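Local coordinates for SsfS6 (Streptomyces sp. SF2575, PDB 4FZR), which belongs to the erythromycin biosynthesis protein CIII-like family, whose members have the GT-B architecture of two Rossmann-like domains facing each other, at residues M30-L35 with I148-R153; L47-E52 with A66-S71; Q216-V221 with G290-S295; Q227-L232 with M298-V303. All coordinates share one frame; numbering follows the deposited sequence.

How the contacts relate
From the N terminus, contact 1 opens at 30-35, at the start of helix 33-41, and closes at 148-153, at the end of strand 147-150 in the first parallel sheet. Contact 2 is nested inside that loop and joins strands 45-51 and 65-67 at one margin of the same sheet; its centre lies about 17 Å from that of contact 1. After both have closed, contacts 3 and 4 open in turn and cross. Their centres are about 12 Å apart, and they touch where Trp220 packs on Arg229. Contact 3 ties the link from the first domain to the start of helix 294-297, and contact 4 joins strand 229-231 to the loop that becomes strand 303-306.

Contact 1 (M30-L35 with I148-R153); sequences MPLVPL and IEQSIR
Pro31 O is approached by the carboxamide of Gln150 and by a bound water. Gln150 NE2 lies 3.3 Å from Pro31 O, a weak bond with an N-H...O angle of 153°. The water also donates to this oxygen, at a modelled separation that is doubtfully short. It donates as well to Gln150 OE1 at 3.1 Å and accepts from Leu35 N at 3.1 Å. The water thus links the Pro31 carbonyl to the backbone N of Leu35, in the first part of helix 33-41, and draws both ends of the glutamine amide into the same small network. Gln150 reaches it with an extended chain: CG is anti to the backbone N (chi1 -173°), and CD continues outward from the end of strand 147-150.

Leucine methyl groups meet the same amide. Leu35 CD2 lies 3.3 Å from Gln150 OE1 and Leu32 CD2 lies 3.6 Å from it, both leucine side chains running antiparallel to that of Gln150. Further along, Pro31 CB meets Ile152 CG2 at 3.5 Å, the proline ring and the isoleucine branch crossing obliquely. Beyond, Ser151 OG accepts from Arg153 N in an ST turn, while the Arg153 guanidinium is drawn off to salt bridges with Glu130 and Glu331.

All the residues that touch are buried, and the Gln150 amide is held loosely, NE2 by one weak bond to Pro31 O and OE1 by the water, with leucine methyls around OE1. The end of strand 147-150 therefore meets the N-terminal part of helix 33-41 largely through this side chain and the water.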
loop_
_atom_site.group_PDB
_atom_site.type_symbol
_atom_site.label_atom_id
_atom_site.label_comp_id
_atom_site.label_asym_id
_atom_site.label_seq_id
_atom_site.Cartn_x
_atom_site.Cartn_y
_atom_site.Cartn_z
HETATM N N MSE A 30 -10.895 -1.623 -3.787
HETATM C CA MSE A 30 -9.595 -2.272 -3.923
HETATM C C MSE A 30 -8.925 -2.072 -5.284
HETATM O O MSE A 30 -7.702 -1.950 -5.356
HETATM C CB MSE A 30 -9.729 -3.771 -3.631
HETATM C CG MSE A 30 -9.957 -4.093 -2.156
HETATM SE SE MSE A 30 -10.087 -6.016 -1.809
HETATM C CE MSE A 30 -11.477 -6.473 -3.102
ATOM N N PRO A 31 -9.712 -2.057 -6.370
ATOM C CA PRO A 31 -9.074 -1.916 -7.685
ATOM C C PRO A 31 -8.444 -0.540 -7.922
ATOM O O PRO A 31 -7.677 -0.388 -8.874
ATOM C CB PRO A 31 -10.230 -2.154 -8.668
ATOM C CG PRO A 31 -11.281 -2.861 -7.873
ATOM C CD PRO A 31 -11.156 -2.317 -6.487
ATOM N N LEU A 32 -8.759 0.439 -7.078
ATOM C CA LEU A 32 -8.166 1.771 -7.197
ATOM C C LEU A 32 -6.876 1.888 -6.394
ATOM O O LEU A 32 -6.168 2.889 -6.484
ATOM C CB LEU A 32 -9.150 2.843 -6.727
ATOM C CG LEU A 32 -10.382 3.067 -7.605
ATOM C CD1 LEU A 32 -11.346 4.013 -6.912
ATOM C CD2 LEU A 32 -9.994 3.612 -8.977
ATOM N N VAL A 33 -6.571 0.858 -5.613
ATOM C CA VAL A 33 -5.425 0.900 -4.714
ATOM C C VAL A 33 -4.083 1.014 -5.447
ATOM O O VAL A 33 -3.234 1.810 -5.055
ATOM C CB VAL A 33 -5.418 -0.328 -3.770
ATOM C CG1 VAL A 33 -4.064 -0.487 -3.104
ATOM C CG2 VAL A 33 -6.523 -0.203 -2.728
ATOM N N PRO A 34 -3.878 0.216 -6.507
ATOM C CA PRO A 34 -2.566 0.285 -7.167
ATOM C C PRO A 34 -2.282 1.622 -7.863
ATOM O O PRO A 34 -1.140 2.080 -7.843
ATOM C CB PRO A 34 -2.624 -0.867 -8.177
ATOM C CG PRO A 34 -3.622 -1.819 -7.596
ATOM C CD PRO A 34 -4.666 -0.934 -6.987
ATOM N N LEU A 35 -3.294 2.239 -8.464
ATOM C CA LEU A 35 -3.105 3.548 -9.079
ATOM C C LEU A 35 -2.859 4.601 -8.001
ATOM O O LEU A 35 -2.057 5.519 -8.188
ATOM C CB LEU A 35 -4.320 3.932 -9.927
ATOM C CG LEU A 35 -4.210 5.257 -10.690
ATOM C CD1 LEU A 35 -2.928 5.326 -11.513
ATOM C CD2 LEU A 35 -5.424 5.463 -11.587
ATOM N N ILE A 148 -10.100 12.076 -13.123
ATOM C CA ILE A 148 -9.652 10.919 -13.879
ATOM C C ILE A 148 -10.599 9.753 -13.639
ATOM O O ILE A 148 -11.048 9.522 -12.516
ATOM C CB ILE A 148 -8.218 10.526 -13.493
ATOM C CG1 ILE A 148 -7.242 11.589 -13.994
ATOM C CG2 ILE A 148 -7.854 9.171 -14.077
ATOM C CD1 ILE A 148 -6.142 11.896 -13.025
ATOM N N GLU A 149 -10.897 9.031 -14.711
ATOM C CA GLU A 149 -11.852 7.937 -14.671
ATOM C C GLU A 149 -11.126 6.622 -14.906
ATOM O O GLU A 149 -10.488 6.440 -15.940
ATOM C CB GLU A 149 -12.911 8.151 -15.756
ATOM C CG GLU A 149 -13.979 7.070 -15.840
ATOM C CD GLU A 149 -14.903 7.259 -17.035
ATOM O OE1 GLU A 149 -14.404 7.272 -18.180
ATOM O OE2 GLU A 149 -16.128 7.398 -16.832
ATOM N N GLN A 150 -11.208 5.708 -13.943
ATOM C CA GLN A 150 -10.669 4.367 -14.138
ATOM C C GLN A 150 -11.783 3.328 -14.205
ATOM O O GLN A 150 -12.664 3.285 -13.347
ATOM C CB GLN A 150 -9.683 3.982 -13.031
ATOM C CG GLN A 150 -8.983 2.654 -13.313
ATOM C CD GLN A 150 -8.203 2.106 -12.131
ATOM O OE1 GLN A 150 -7.463 2.831 -11.465
ATOM N NE2 GLN A 150 -8.362 0.812 -11.872
ATOM N N SER A 151 -11.734 2.494 -15.239
ATOM C CA SER A 151 -12.606 1.334 -15.333
ATOM C C SER A 151 -12.033 0.203 -14.489
ATOM O O SER A 151 -10.837 -0.074 -14.541
ATOM C CB SER A 151 -12.740 0.872 -16.784
ATOM O OG SER A 151 -13.263 -0.442 -16.845
ATOM N N ILE A 152 -12.892 -0.446 -13.712
ATOM C CA ILE A 152 -12.472 -1.556 -12.870
ATOM C C ILE A 152 -13.142 -2.839 -13.356
ATOM O O ILE A 152 -13.244 -3.819 -12.618
ATOM C CB ILE A 152 -12.819 -1.291 -11.388
ATOM C CG1 ILE A 152 -14.320 -1.041 -11.230
ATOM C CG2 ILE A 152 -12.031 -0.089 -10.860
ATOM C CD1 ILE A 152 -14.803 -1.110 -9.808
ATOM N N ARG A 153 -13.578 -2.823 -14.614
ATOM C CA ARG A 153 -14.345 -3.919 -15.198
ATOM C C ARG A 153 -13.827 -4.245 -16.591
ATOM O O ARG A 153 -13.285 -3.377 -17.279
ATOM C CB ARG A 153 -15.821 -3.525 -15.295
ATOM C CG ARG A 153 -16.441 -3.157 -13.960
ATOM C CD ARG A 153 -17.826 -2.541 -14.100
ATOM N NE ARG A 153 -18.380 -2.184 -12.795
ATOM C CZ ARG A 153 -18.070 -1.075 -12.128
ATOM N NH1 ARG A 153 -17.210 -0.205 -12.641
ATOM N NH2 ARG A 153 -18.617 -0.831 -10.946
HETATM O O HOH W 1 -5.712 0.899 -9.849
#

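Contact 2 (L47-E52 with A66-S71); sequences LVAASE and APTCPS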
loop_
_atom_site.group_PDB
_atom_site.type_symbol
_atom_site.label_atom_id
_atom_site.label_comp_id
_atom_site.label_asym_id
_atom_site.label_seq_id
_atom_site.Cartn_x
_atom_site.Cartn_y
_atom_site.Cartn_z
ATOM N N LEU A 47 -5.584 11.031 -0.780
ATOM C CA LEU A 47 -6.569 10.776 0.258
ATOM C C LEU A 47 -7.744 10.018 -0.356
ATOM O O LEU A 47 -8.393 10.507 -1.282
ATOM C CB LEU A 47 -7.045 12.089 0.884
ATOM C CG LEU A 47 -8.065 11.979 2.024
ATOM C CD1 LEU A 47 -7.525 11.140 3.169
ATOM C CD2 LEU A 47 -8.452 13.357 2.523
ATOM N N VAL A 48 -8.002 8.815 0.145
ATOM C CA VAL A 48 -9.104 8.008 -0.366
ATOM C C VAL A 48 -10.361 8.264 0.453
ATOM O O VAL A 48 -10.381 8.039 1.665
ATOM C CB VAL A 48 -8.772 6.507 -0.344
ATOM C CG1 VAL A 48 -9.944 5.696 -0.893
ATOM C CG2 VAL A 48 -7.507 6.241 -1.143
ATOM N N ALA A 49 -11.404 8.747 -0.214
ATOM C CA ALA A 49 -12.657 9.069 0.452
ATOM C C ALA A 49 -13.738 8.065 0.058
ATOM O O ALA A 49 -13.974 7.827 -1.126
ATOM C CB ALA A 49 -13.086 10.489 0.107
ATOM N N ALA A 50 -14.384 7.469 1.058
ATOM C CA ALA A 50 -15.404 6.453 0.815
ATOM C C ALA A 50 -16.314 6.306 2.032
ATOM O O ALA A 50 -16.141 7.006 3.029
ATOM C CB ALA A 50 -14.749 5.118 0.472
ATOM N N SER A 51 -17.284 5.399 1.948
ATOM C CA SER A 51 -18.203 5.161 3.056
ATOM C C SER A 51 -17.451 4.650 4.287
ATOM O O SER A 51 -16.420 3.988 4.166
ATOM C CB SER A 51 -19.293 4.168 2.647
ATOM O OG SER A 51 -18.748 2.886 2.385
ATOM N N GLU A 52 -17.978 4.962 5.466
ATOM C CA GLU A 52 -17.333 4.622 6.731
ATOM C C GLU A 52 -16.888 3.165 6.789
ATOM O O GLU A 52 -15.832 2.852 7.343
ATOM C CB GLU A 52 -18.288 4.902 7.892
ATOM C CG GLU A 52 -17.706 4.582 9.259
ATOM C CD GLU A 52 -16.742 5.648 9.739
ATOM O OE1 GLU A 52 -17.110 6.841 9.691
ATOM O OE2 GLU A 52 -15.617 5.297 10.154
ATOM N N ALA A 66 -10.736 8.859 4.627
ATOM C CA ALA A 66 -11.687 9.824 5.176
ATOM C C ALA A 66 -13.103 9.416 4.770
ATOM O O ALA A 66 -13.349 9.118 3.604
ATOM C CB ALA A 66 -11.378 11.225 4.675
ATOM N N PRO A 67 -14.042 9.403 5.730
ATOM C CA PRO A 67 -15.396 8.910 5.453
ATOM C C PRO A 67 -16.295 9.964 4.809
ATOM O O PRO A 67 -16.243 11.128 5.201
ATOM C CB PRO A 67 -15.913 8.548 6.845
ATOM C CG PRO A 67 -15.233 9.534 7.752
ATOM C CD PRO A 67 -13.885 9.828 7.134
ATOM N N THR A 68 -17.104 9.561 3.833
ATOM C CA THR A 68 -17.997 10.494 3.144
ATOM C C THR A 68 -19.467 10.238 3.473
ATOM O O THR A 68 -20.342 11.010 3.083
ATOM C CB THR A 68 -17.798 10.436 1.619
ATOM O OG1 THR A 68 -18.005 9.096 1.151
ATOM C CG2 THR A 68 -16.393 10.895 1.257
ATOM N N CYS A 69 -19.730 9.157 4.198
ATOM C CA CYS A 69 -21.077 8.848 4.658
ATOM C C CYS A 69 -21.001 7.667 5.619
ATOM O O CYS A 69 -20.003 6.947 5.637
ATOM C CB CYS A 69 -22.006 8.531 3.478
ATOM S SG CYS A 69 -21.680 6.965 2.627
ATOM N N PRO A 70 -22.049 7.475 6.438
ATOM C CA PRO A 70 -22.062 6.327 7.352
ATOM C C PRO A 70 -22.012 4.999 6.604
ATOM O O PRO A 70 -22.136 4.984 5.382
ATOM C CB PRO A 70 -23.399 6.477 8.084
ATOM C CG PRO A 70 -23.730 7.931 7.981
ATOM C CD PRO A 70 -23.208 8.361 6.644
ATOM N N SER A 71 -21.828 3.901 7.330
ATOM C CA SER A 71 -21.760 2.576 6.718
ATOM C C SER A 71 -22.931 2.337 5.753
ATOM O O SER A 71 -24.055 2.762 6.009
ATOM C CB SER A 71 -21.734 1.497 7.804
ATOM O OG SER A 71 -21.740 0.202 7.234
HETATM O O HOH W 2 -16.911 8.874 -1.419
#
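Ala49 and Ala50 run parallel to Ala66 and Pro67, with Ala66 N donating to Val48 O (3.1 Å) and Ala66 O accepting from Ala50 N (3.2 Å). Thr68 N then bonds to Ala50 O at 2.8 Å, from above the carbonyl plane as the second chain turns its corner, and Glu52 N reaches Cys69 O, also at 2.8 Å. Thr68 CG2, anti to its own carbonyl carbon, rests on Ala49 CB at 3.5 Å, while OG1 is 2.8 Å from a water that also bonds weakly to Ala49 O. Cys69 SG approaches Ser51 CB at 3.7 Å; the Ser51 hydroxyl itself is engaged with Asn53. On the side of Pro67, Glu52 bends at chi2 (78°) to lie beside the proline ring, pointing the same way, and its OE1 comes within 3.5 Å of Pro67 CB. Gln216 of the second subunit packs on Glu52 and Pro67.

The pair closes the beta-alpha-beta unit formed by strand 45-51, helix 55-60 and strand 65-67. Strand 17-21 flanks strand 45-51 on its other side, and helix 93-122 packs against this margin of the sheet through Leu118 on Ala66 and Met111 on Thr68 and Cys69.

Contact 3 (Q216-V221 with G290-S295); sequences QVPSWV and GQFPLS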
loop_
_atom_site.group_PDB
_atom_site.type_symbol
_atom_site.label_atom_id
_atom_site.label_comp_id
_atom_site.label_asym_id
_atom_site.label_seq_id
_atom_site.Cartn_x
_atom_site.Cartn_y
_atom_site.Cartn_z
ATOM N N GLN A 216 -0.102 -14.347 4.685
ATOM C CA GLN A 216 1.136 -15.094 4.819
ATOM C C GLN A 216 1.086 -16.120 3.708
ATOM O O GLN A 216 0.494 -17.183 3.866
ATOM C CB GLN A 216 1.288 -15.784 6.168
ATOM C CG GLN A 216 2.443 -16.758 6.144
ATOM C CD GLN A 216 2.913 -17.173 7.517
ATOM O OE1 GLN A 216 2.741 -16.452 8.499
ATOM N NE2 GLN A 216 3.518 -18.352 7.592
ATOM N N VAL A 217 1.662 -15.762 2.565
ATOM C CA VAL A 217 1.648 -16.630 1.394
ATOM C C VAL A 217 1.889 -18.060 1.859
ATOM O O VAL A 217 3.035 -18.459 2.089
ATOM C CB VAL A 217 2.736 -16.248 0.371
ATOM C CG1 VAL A 217 2.550 -17.041 -0.914
ATOM C CG2 VAL A 217 2.712 -14.748 0.075
ATOM N N PRO A 218 0.806 -18.840 2.002
ATOM C CA PRO A 218 0.893 -20.135 2.687
ATOM C C PRO A 218 1.967 -21.045 2.109
ATOM O O PRO A 218 2.420 -20.846 0.982
ATOM C CB PRO A 218 -0.509 -20.736 2.508
ATOM C CG PRO A 218 -1.153 -19.952 1.422
ATOM C CD PRO A 218 -0.540 -18.589 1.461
ATOM N N SER A 219 2.371 -22.034 2.898
ATOM C CA SER A 219 3.447 -22.941 2.524
ATOM C C SER A 219 3.297 -23.434 1.090
ATOM O O SER A 219 4.076 -23.070 0.212
ATOM C CB SER A 219 3.469 -24.136 3.477
ATOM O OG SER A 219 4.353 -25.144 3.017
ATOM N N TRP A 220 2.279 -24.261 0.872
ATOM C CA TRP A 220 2.074 -24.958 -0.399
ATOM C C TRP A 220 2.196 -24.093 -1.654
ATOM O O TRP A 220 2.471 -24.613 -2.734
ATOM C CB TRP A 220 0.716 -25.670 -0.394
ATOM C CG TRP A 220 -0.392 -24.879 0.237
ATOM C CD1 TRP A 220 -0.723 -24.846 1.561
ATOM C CD2 TRP A 220 -1.320 -24.015 -0.430
ATOM N NE1 TRP A 220 -1.796 -24.013 1.760
ATOM C CE2 TRP A 220 -2.182 -23.490 0.553
ATOM C CE3 TRP A 220 -1.507 -23.632 -1.763
ATOM C CZ2 TRP A 220 -3.212 -22.605 0.249
ATOM C CZ3 TRP A 220 -2.530 -22.751 -2.064
ATOM C CH2 TRP A 220 -3.370 -22.247 -1.062
ATOM N N VAL A 221 1.996 -22.786 -1.527
ATOM C CA VAL A 221 2.085 -21.904 -2.689
ATOM C C VAL A 221 3.497 -21.898 -3.269
ATOM O O VAL A 221 3.675 -21.836 -4.487
ATOM C CB VAL A 221 1.694 -20.457 -2.349
ATOM C CG1 VAL A 221 1.757 -19.585 -3.596
ATOM C CG2 VAL A 221 0.305 -20.417 -1.747
ATOM N N GLY A 290 -9.645 -20.966 4.324
ATOM C CA GLY A 290 -9.537 -19.614 4.838
ATOM C C GLY A 290 -9.201 -18.591 3.772
ATOM O O GLY A 290 -8.918 -18.938 2.627
ATOM N N GLN A 291 -9.238 -17.319 4.157
ATOM C CA GLN A 291 -8.938 -16.236 3.231
ATOM C C GLN A 291 -7.451 -16.215 2.901
ATOM O O GLN A 291 -6.605 -16.180 3.796
ATOM C CB GLN A 291 -9.364 -14.890 3.820
ATOM C CG GLN A 291 -9.296 -13.733 2.832
ATOM C CD GLN A 291 -10.206 -13.928 1.631
ATOM O OE1 GLN A 291 -9.760 -14.332 0.557
ATOM N NE2 GLN A 291 -11.491 -13.635 1.807
ATOM N N PHE A 292 -7.139 -16.239 1.609
ATOM C CA PHE A 292 -5.756 -16.215 1.152
ATOM C C PHE A 292 -5.504 -15.009 0.258
ATOM O O PHE A 292 -6.429 -14.491 -0.372
ATOM C CB PHE A 292 -5.429 -17.499 0.389
ATOM C CG PHE A 292 -5.538 -18.739 1.225
ATOM C CD1 PHE A 292 -4.604 -19.006 2.211
ATOM C CD2 PHE A 292 -6.571 -19.638 1.025
ATOM C CE1 PHE A 292 -4.698 -20.145 2.985
ATOM C CE2 PHE A 292 -6.671 -20.781 1.797
ATOM C CZ PHE A 292 -5.732 -21.031 2.778
ATOM N N PRO A 293 -4.243 -14.551 0.202
ATOM C CA PRO A 293 -3.907 -13.500 -0.761
ATOM C C PRO A 293 -4.152 -14.018 -2.171
ATOM O O PRO A 293 -3.290 -14.688 -2.742
ATOM C CB PRO A 293 -2.416 -13.257 -0.514
ATOM C CG PRO A 293 -1.917 -14.530 0.091
ATOM C CD PRO A 293 -3.055 -15.045 0.919
ATOM N N LEU A 294 -5.325 -13.715 -2.718
ATOM C CA LEU A 294 -5.769 -14.340 -3.958
ATOM C C LEU A 294 -4.763 -14.127 -5.087
ATOM O O LEU A 294 -4.508 -15.037 -5.876
ATOM C CB LEU A 294 -7.148 -13.817 -4.363
ATOM C CG LEU A 294 -7.918 -14.710 -5.339
ATOM C CD1 LEU A 294 -7.994 -16.152 -4.836
ATOM C CD2 LEU A 294 -9.316 -14.162 -5.574
ATOM N N SER A 295 -4.196 -12.925 -5.158
ATOM C CA SER A 295 -3.192 -12.601 -6.170
ATOM C C SER A 295 -1.849 -13.303 -5.960
ATOM O O SER A 295 -1.040 -13.379 -6.883
ATOM C CB SER A 295 -2.977 -11.083 -6.247
ATOM O OG SER A 295 -2.848 -10.488 -4.962
#
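Val217 comes against Pro293 through its backbone, with Val217 CA 4.3 Å from Pro293 CG; its side chain points the other way and packs on Ala296. Pro218 turns its ring toward the partner segment. Its CG lies 3.7 Å from Phe292 CD1 and 3.9 Å from Phe292 CE1, so the proline meets that side of the phenyl ring, and its CD is 4.4 Å from Pro293 CD.

The segment lies between strand 203-204, the last of the first sheet, and strand 229-231, the first of the second, so it forms part of the connection between the two Rossmann-like halves of the GT-B fold. Its partner is the turn after strand 286-289, where Pro293 takes the N-cap position of helix 294-297.

Trp220 makes a T-shaped stack with Phe292. The six-membered ring of the indole presents its edge to one face of the phenyl group, with the planes at 83° and the centroids 5.4 Å apart. Trp220 CZ2 is the touching atom, 3.9 Å from Phe292 CZ and set toward the rim of the ring. Gly290 C lies over the opposite face of Phe292. Pro218 CG and Val221 CG2 both sit over one face of the indole, and Val221 N bonds to Pro218 O at 3.2 Å.

Contact 4 (Q227-L232 with M298-V303); sequences QPRLCL and MPACDV
Ala300 O lies over one face of the Arg229 guanidinium, and Arg229 CD comes within 3.1 Å of the same oxygen. The chain bends at chi3 (-44°), which turns NE away from the line of the extended carbons; Arg229 NE is 3.4 Å from Ala300 O, but its N-H is poorly directed at that oxygen, and no hydrogen bond forms. Cys301 follows, with CB 3.5 Å from Arg229 O and SG 4.2 Å from Cys231 CB.

Asp302 grips Arg229 by its backbone at two points. Its OD2 accepts from Arg229 N at 3.0 Å in a nearly straight bond (174°), met on the anti side of the carboxylate, and its own N donates to Arg229 O at 2.9 Å. The other carboxylate oxygen, OD1, forms a salt bridge with Arg225, so the side chain joins two arginines by different means. Val303 N is a second donor to Arg229 O, at 3.2 Å, which makes that carbonyl a shared acceptor where the loop becomes strand. Val303 O then takes Cys231 N at 2.9 Å, which, with the Val303 N bond, completes the parallel bridge of Leu230 with Val303, whose side chains cross at Leu230 CD1 and Val303 CB.

Strand 229-231 lies between strand 303-306 and strand 266-269, near the middle of the second parallel sheet. Helix 219-222 sits alongside, with Trp220 on Arg229 and Val221 on Ala300, and helix 253-259 packs on Leu232.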
loop_
_atom_site.group_PDB
_atom_site.type_symbol
_atom_site.label_atom_id
_atom_site.label_comp_id
_atom_site.label_asym_id
_atom_site.label_seq_id
_atom_site.Cartn_x
_atom_site.Cartn_y
_atom_site.Cartn_z
ATOM N N GLN A 227 -0.457 -32.345 -8.448
ATOM C CA GLN A 227 -1.656 -32.615 -9.234
ATOM C C GLN A 227 -2.399 -31.320 -9.557
ATOM O O GLN A 227 -2.155 -30.289 -8.928
ATOM C CB GLN A 227 -2.579 -33.577 -8.482
ATOM C CG GLN A 227 -2.952 -33.119 -7.084
ATOM C CD GLN A 227 -4.017 -33.997 -6.458
ATOM O OE1 GLN A 227 -4.785 -34.657 -7.160
ATOM N NE2 GLN A 227 -4.066 -34.012 -5.132
ATOM N N PRO A 228 -3.305 -31.369 -10.549
ATOM C CA PRO A 228 -4.119 -30.207 -10.927
ATOM C C PRO A 228 -4.783 -29.551 -9.721
ATOM O O PRO A 228 -5.443 -30.239 -8.940
ATOM C CB PRO A 228 -5.179 -30.813 -11.849
ATOM C CG PRO A 228 -4.514 -31.992 -12.452
ATOM C CD PRO A 228 -3.595 -32.540 -11.398
ATOM N N ARG A 229 -4.609 -28.241 -9.573
ATOM C CA ARG A 229 -5.155 -27.527 -8.426
ATOM C C ARG A 229 -6.255 -26.559 -8.838
ATOM O O ARG A 229 -6.146 -25.870 -9.853
ATOM C CB ARG A 229 -4.047 -26.769 -7.698
ATOM C CG ARG A 229 -4.493 -26.161 -6.376
ATOM C CD ARG A 229 -3.320 -25.810 -5.488
ATOM N NE ARG A 229 -2.310 -26.862 -5.463
ATOM C CZ ARG A 229 -1.130 -26.748 -4.860
ATOM N NH1 ARG A 229 -0.805 -25.623 -4.231
ATOM N NH2 ARG A 229 -0.271 -27.759 -4.887
ATOM N N LEU A 230 -7.317 -26.510 -8.041
ATOM C CA LEU A 230 -8.448 -25.641 -8.332
ATOM C C LEU A 230 -8.791 -24.773 -7.130
ATOM O O LEU A 230 -8.799 -25.243 -5.991
ATOM C CB LEU A 230 -9.663 -26.475 -8.752
ATOM C CG LEU A 230 -10.938 -25.736 -9.170
ATOM C CD1 LEU A 230 -11.749 -26.602 -10.134
ATOM C CD2 LEU A 230 -11.779 -25.360 -7.952
ATOM N N CYS A 231 -9.072 -23.501 -7.394
ATOM C CA CYS A 231 -9.410 -22.558 -6.338
ATOM C C CYS A 231 -10.864 -22.116 -6.492
ATOM O O CYS A 231 -11.326 -21.870 -7.606
ATOM C CB CYS A 231 -8.460 -21.358 -6.376
ATOM S SG CYS A 231 -8.976 -19.986 -5.331
ATOM N N LEU A 232 -11.582 -22.008 -5.377
ATOM C CA LEU A 232 -13.037 -21.852 -5.425
ATOM C C LEU A 232 -13.561 -20.438 -5.111
ATOM O O LEU A 232 -14.513 -19.977 -5.736
ATOM C CB LEU A 232 -13.700 -22.873 -4.496
ATOM C CG LEU A 232 -15.222 -22.998 -4.601
ATOM C CD1 LEU A 232 -15.700 -22.880 -6.049
ATOM C CD2 LEU A 232 -15.664 -24.318 -3.998
HETATM N N MSE A 298 -2.570 -17.347 -6.713
HETATM C CA MSE A 298 -2.971 -17.609 -8.091
HETATM C C MSE A 298 -1.978 -18.481 -8.862
HETATM O O MSE A 298 -2.381 -19.433 -9.534
HETATM C CB MSE A 298 -3.191 -16.285 -8.830
HETATM C CG MSE A 298 -4.061 -16.405 -10.065
HETATM SE SE MSE A 298 -5.840 -17.084 -9.650
HETATM C CE MSE A 298 -6.501 -15.603 -8.563
ATOM N N PRO A 299 -0.676 -18.163 -8.775
ATOM C CA PRO A 299 0.311 -18.953 -9.521
ATOM C C PRO A 299 0.272 -20.440 -9.178
ATOM O O PRO A 299 0.701 -21.269 -9.983
ATOM C CB PRO A 299 1.649 -18.353 -9.076
ATOM C CG PRO A 299 1.322 -16.971 -8.628
ATOM C CD PRO A 299 -0.049 -17.057 -8.027
ATOM N N ALA A 300 -0.244 -20.768 -7.998
ATOM C CA ALA A 300 -0.179 -22.133 -7.488
ATOM C C ALA A 300 -1.346 -23.021 -7.923
ATOM O O ALA A 300 -1.578 -24.061 -7.315
ATOM C CB ALA A 300 -0.086 -22.110 -5.967
ATOM N N CYS A 301 -2.074 -22.635 -8.967
ATOM C CA CYS A 301 -3.212 -23.441 -9.409
ATOM C C CYS A 301 -3.517 -23.324 -10.903
ATOM O O CYS A 301 -2.988 -22.456 -11.596
ATOM C CB CYS A 301 -4.458 -23.106 -8.583
ATOM S SG CYS A 301 -4.900 -21.362 -8.571
ATOM N N ASP A 302 -4.387 -24.209 -11.379
ATOM C CA ASP A 302 -4.631 -24.371 -12.808
ATOM C C ASP A 302 -6.074 -24.065 -13.207
ATOM O O ASP A 302 -6.377 -23.944 -14.394
ATOM C CB ASP A 302 -4.278 -25.802 -13.221
ATOM C CG ASP A 302 -2.945 -26.257 -12.655
ATOM O OD1 ASP A 302 -1.919 -26.102 -13.349
ATOM O OD2 ASP A 302 -2.925 -26.764 -11.514
ATOM N N VAL A 303 -6.964 -23.953 -12.226
ATOM C CA VAL A 303 -8.352 -23.592 -12.496
ATOM C C VAL A 303 -8.907 -22.757 -11.350
ATOM O O VAL A 303 -8.617 -23.025 -10.184
ATOM C CB VAL A 303 -9.257 -24.836 -12.653
ATOM C CG1 VAL A 303 -10.579 -24.447 -13.298
ATOM C CG2 VAL A 303 -8.566 -25.914 -13.471
#